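Local coordinates for protein putative protease (Parabacteroides distasonis ATCC 8503, PDB 3KD4) that is of unknown biochemical function but is possibly a protease, probably exported from the cytoplasm, at residues A[6-12]-A[138-144]. Numbering follows the deposited sequence.
Sequences AEYGKVS and SPVKECK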
loop_
_atom_site.group_PDB
_atom_site.type_symbol
_atom_site.label_atom_id
_atom_site.label_comp_id
_atom_site.label_asym_id
_atom_site.label_seq_id
_atom_site.Cartn_x
_atom_site.Cartn_y
_atom_site.Cartn_z
ATOM N N ALA A 6 1.759 0.407 -25.623
ATOM C CA ALA A 6 2.948 1.240 -25.437
ATOM C C ALA A 6 4.087 0.357 -25.034
ATOM O O ALA A 6 3.852 -0.739 -24.507
ATOM C CB ALA A 6 2.697 2.326 -24.366
ATOM N N GLU A 7 5.313 0.837 -25.269
ATOM C CA GLU A 7 6.514 0.156 -24.853
ATOM C C GLU A 7 7.591 1.167 -24.503
ATOM O O GLU A 7 7.806 2.137 -25.252
ATOM C CB GLU A 7 7.019 -0.704 -26.002
ATOM C CG GLU A 7 8.280 -1.498 -25.723
ATOM C CD GLU A 7 8.844 -2.079 -27.001
ATOM O OE1 GLU A 7 10.101 -2.160 -27.147
ATOM O OE2 GLU A 7 8.018 -2.397 -27.890
ATOM N N TYR A 8 8.278 0.945 -23.398
ATOM C CA TYR A 8 9.475 1.724 -23.082
ATOM C C TYR A 8 10.643 1.066 -23.779
ATOM O O TYR A 8 11.101 -0.004 -23.365
ATOM C CB TYR A 8 9.768 1.743 -21.591
ATOM C CG TYR A 8 8.796 2.560 -20.766
ATOM C CD1 TYR A 8 9.016 3.914 -20.562
ATOM C CD2 TYR A 8 7.701 1.972 -20.165
ATOM C CE1 TYR A 8 8.161 4.659 -19.805
ATOM C CE2 TYR A 8 6.832 2.711 -19.380
ATOM C CZ TYR A 8 7.079 4.058 -19.213
ATOM O OH TYR A 8 6.245 4.840 -18.483
ATOM N N GLY A 9 11.141 1.706 -24.825
ATOM C CA GLY A 9 12.309 1.206 -25.540
ATOM C C GLY A 9 13.526 1.253 -24.629
ATOM O O GLY A 9 14.316 0.305 -24.562
ATOM N N LYS A 10 13.657 2.342 -23.884
ATOM C CA LYS A 10 14.763 2.478 -22.944
ATOM C C LYS A 10 14.345 3.201 -21.688
ATOM O O LYS A 10 13.548 4.169 -21.735
ATOM C CB LYS A 10 15.883 3.274 -23.567
ATOM C CG LYS A 10 16.571 2.534 -24.694
ATOM C CD LYS A 10 17.890 3.217 -25.050
ATOM C CE LYS A 10 18.455 2.709 -26.410
ATOM N NZ LYS A 10 18.243 1.239 -26.600
ATOM N N VAL A 11 14.870 2.713 -20.571
ATOM C CA VAL A 11 14.844 3.397 -19.301
ATOM C C VAL A 11 16.295 3.406 -18.758
ATOM O O VAL A 11 17.031 2.372 -18.818
ATOM C CB VAL A 11 13.870 2.692 -18.332
ATOM C CG1 VAL A 11 13.929 3.276 -16.933
ATOM C CG2 VAL A 11 12.420 2.746 -18.891
ATOM N N SER A 12 16.722 4.554 -18.251
ATOM C CA SER A 12 18.015 4.625 -17.560
ATOM C C SER A 12 17.846 5.469 -16.321
ATOM O O SER A 12 17.302 6.574 -16.399
ATOM C CB SER A 12 19.085 5.181 -18.496
ATOM O OG SER A 12 20.370 5.020 -17.936
ATOM N N SER A 138 3.651 -0.979 -18.999
ATOM C CA SER A 138 4.052 -1.398 -20.338
ATOM C C SER A 138 5.399 -2.131 -20.254
ATOM O O SER A 138 6.193 -1.895 -19.312
ATOM C CB SER A 138 4.199 -0.142 -21.215
ATOM O OG SER A 138 2.967 0.541 -21.363
ATOM N N PRO A 139 5.696 -2.966 -21.246
ATOM C CA PRO A 139 7.024 -3.592 -21.295
ATOM C C PRO A 139 8.187 -2.585 -21.393
ATOM O O PRO A 139 8.047 -1.485 -21.977
ATOM C CB PRO A 139 7.004 -4.425 -22.584
ATOM C CG PRO A 139 5.643 -4.245 -23.199
ATOM C CD PRO A 139 4.892 -3.217 -22.467
ATOM N N VAL A 140 9.319 -2.986 -20.828
ATOM C CA VAL A 140 10.561 -2.207 -20.866
ATOM C C VAL A 140 11.591 -3.061 -21.597
ATOM O O VAL A 140 11.993 -4.132 -21.108
ATOM C CB VAL A 140 11.059 -1.809 -19.455
ATOM C CG1 VAL A 140 12.374 -1.015 -19.574
ATOM C CG2 VAL A 140 9.987 -1.006 -18.703
ATOM N N LYS A 141 12.006 -2.598 -22.767
ATOM C CA LYS A 141 12.930 -3.353 -23.609
ATOM C C LYS A 141 14.316 -3.403 -22.992
ATOM O O LYS A 141 14.978 -4.427 -23.041
ATOM C CB LYS A 141 12.974 -2.735 -25.014
ATOM C CG LYS A 141 13.899 -3.424 -26.005
ATOM C CD LYS A 141 13.478 -4.874 -26.234
ATOM C CE LYS A 141 14.144 -5.521 -27.456
ATOM N NZ LYS A 141 13.923 -7.000 -27.421
ATOM N N GLU A 142 14.745 -2.286 -22.413
ATOM C CA GLU A 142 16.046 -2.173 -21.757
ATOM C C GLU A 142 15.993 -1.165 -20.628
ATOM O O GLU A 142 15.606 0.001 -20.828
ATOM C CB GLU A 142 17.114 -1.716 -22.741
ATOM C CG GLU A 142 18.537 -1.622 -22.142
ATOM C CD GLU A 142 19.522 -1.004 -23.136
ATOM O OE1 GLU A 142 19.590 0.240 -23.214
ATOM O OE2 GLU A 142 20.223 -1.766 -23.834
ATOM N N CYS A 143 16.481 -1.605 -19.475
ATOM C CA CYS A 143 16.493 -0.825 -18.276
ATOM C C CYS A 143 17.921 -0.881 -17.696
ATOM O O CYS A 143 18.412 -1.971 -17.365
ATOM C CB CYS A 143 15.474 -1.370 -17.280
ATOM S SG CYS A 143 15.487 -0.467 -15.735
ATOM N N LYS A 144 18.567 0.282 -17.628
ATOM C CA LYS A 144 19.903 0.440 -17.037
ATOM C C LYS A 144 19.796 1.226 -15.773
ATOM O O LYS A 144 19.121 2.260 -15.746
ATOM C CB LYS A 144 20.862 1.145 -18.011
ATOM C CG LYS A 144 21.188 0.243 -19.230
ATOM C CD LYS A 144 22.141 0.875 -20.251
ATOM C CE LYS A 144 22.616 -0.195 -21.278
ATOM N NZ LYS A 144 23.553 -1.287 -20.698
HETATM O O HOH W 1 18.569 1.872 -21.223
#
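Val11 and Glu142 meet where two parallel strands run side by side: Val11 N donates to Glu142 O (2.8 Å), and Lys144 N returns a bond to Val11 O. The same pattern appears three residues earlier, where Tyr8 N donates to Pro139 O and Lys141 N to Tyr8 O (2.8 Å). Between these two pairs of bonds both chains turn a corner at residues that face each other, Gly9 and Lys141, each with helical backbone angles, and the pairing resumes beyond it.

The side chain of Glu142 starts with CB 3.9 Å from Gly9 O. Its CG lies opposite the backbone N (chi1 -178°), and the extended chain beyond it runs alongside Lys10, pointing the same way. At the tip, OE1 faces Lys10 NZ in a long salt bridge of 3.8 Å, with Lys10 CD about as near. OE1 also accepts a hydrogen bond from a water that donates to Val11 O as well, tying the carboxylate to the neighbouring backbone. The other oxygen, OE2, forms a salt bridge with Arg182, so the carboxylate is shared between two cations.

Val140 spreads its branches over two partners: CG1 meets Val11 CG2 at 3.8 Å, the two side chains crossing at about a right angle, while CG2 rests against Tyr8 CB (4.0 Å) and CD2. With both methyls gone, as in an alanine here, a gap is likely to open beside Val11 and Tyr8, leaving the Tyr8 ring less supported.

Strands 6-17 and 140-150 form the parallel pair within a mixed sheet whose other neighbouring strands are antiparallel. Strand 23-33 flanks the first, with Gly9 and Lys10 forming a classic beta bulge opposite Glu30; strand 174-184 flanks the second, bringing Ile184 against Val140 and Cys143.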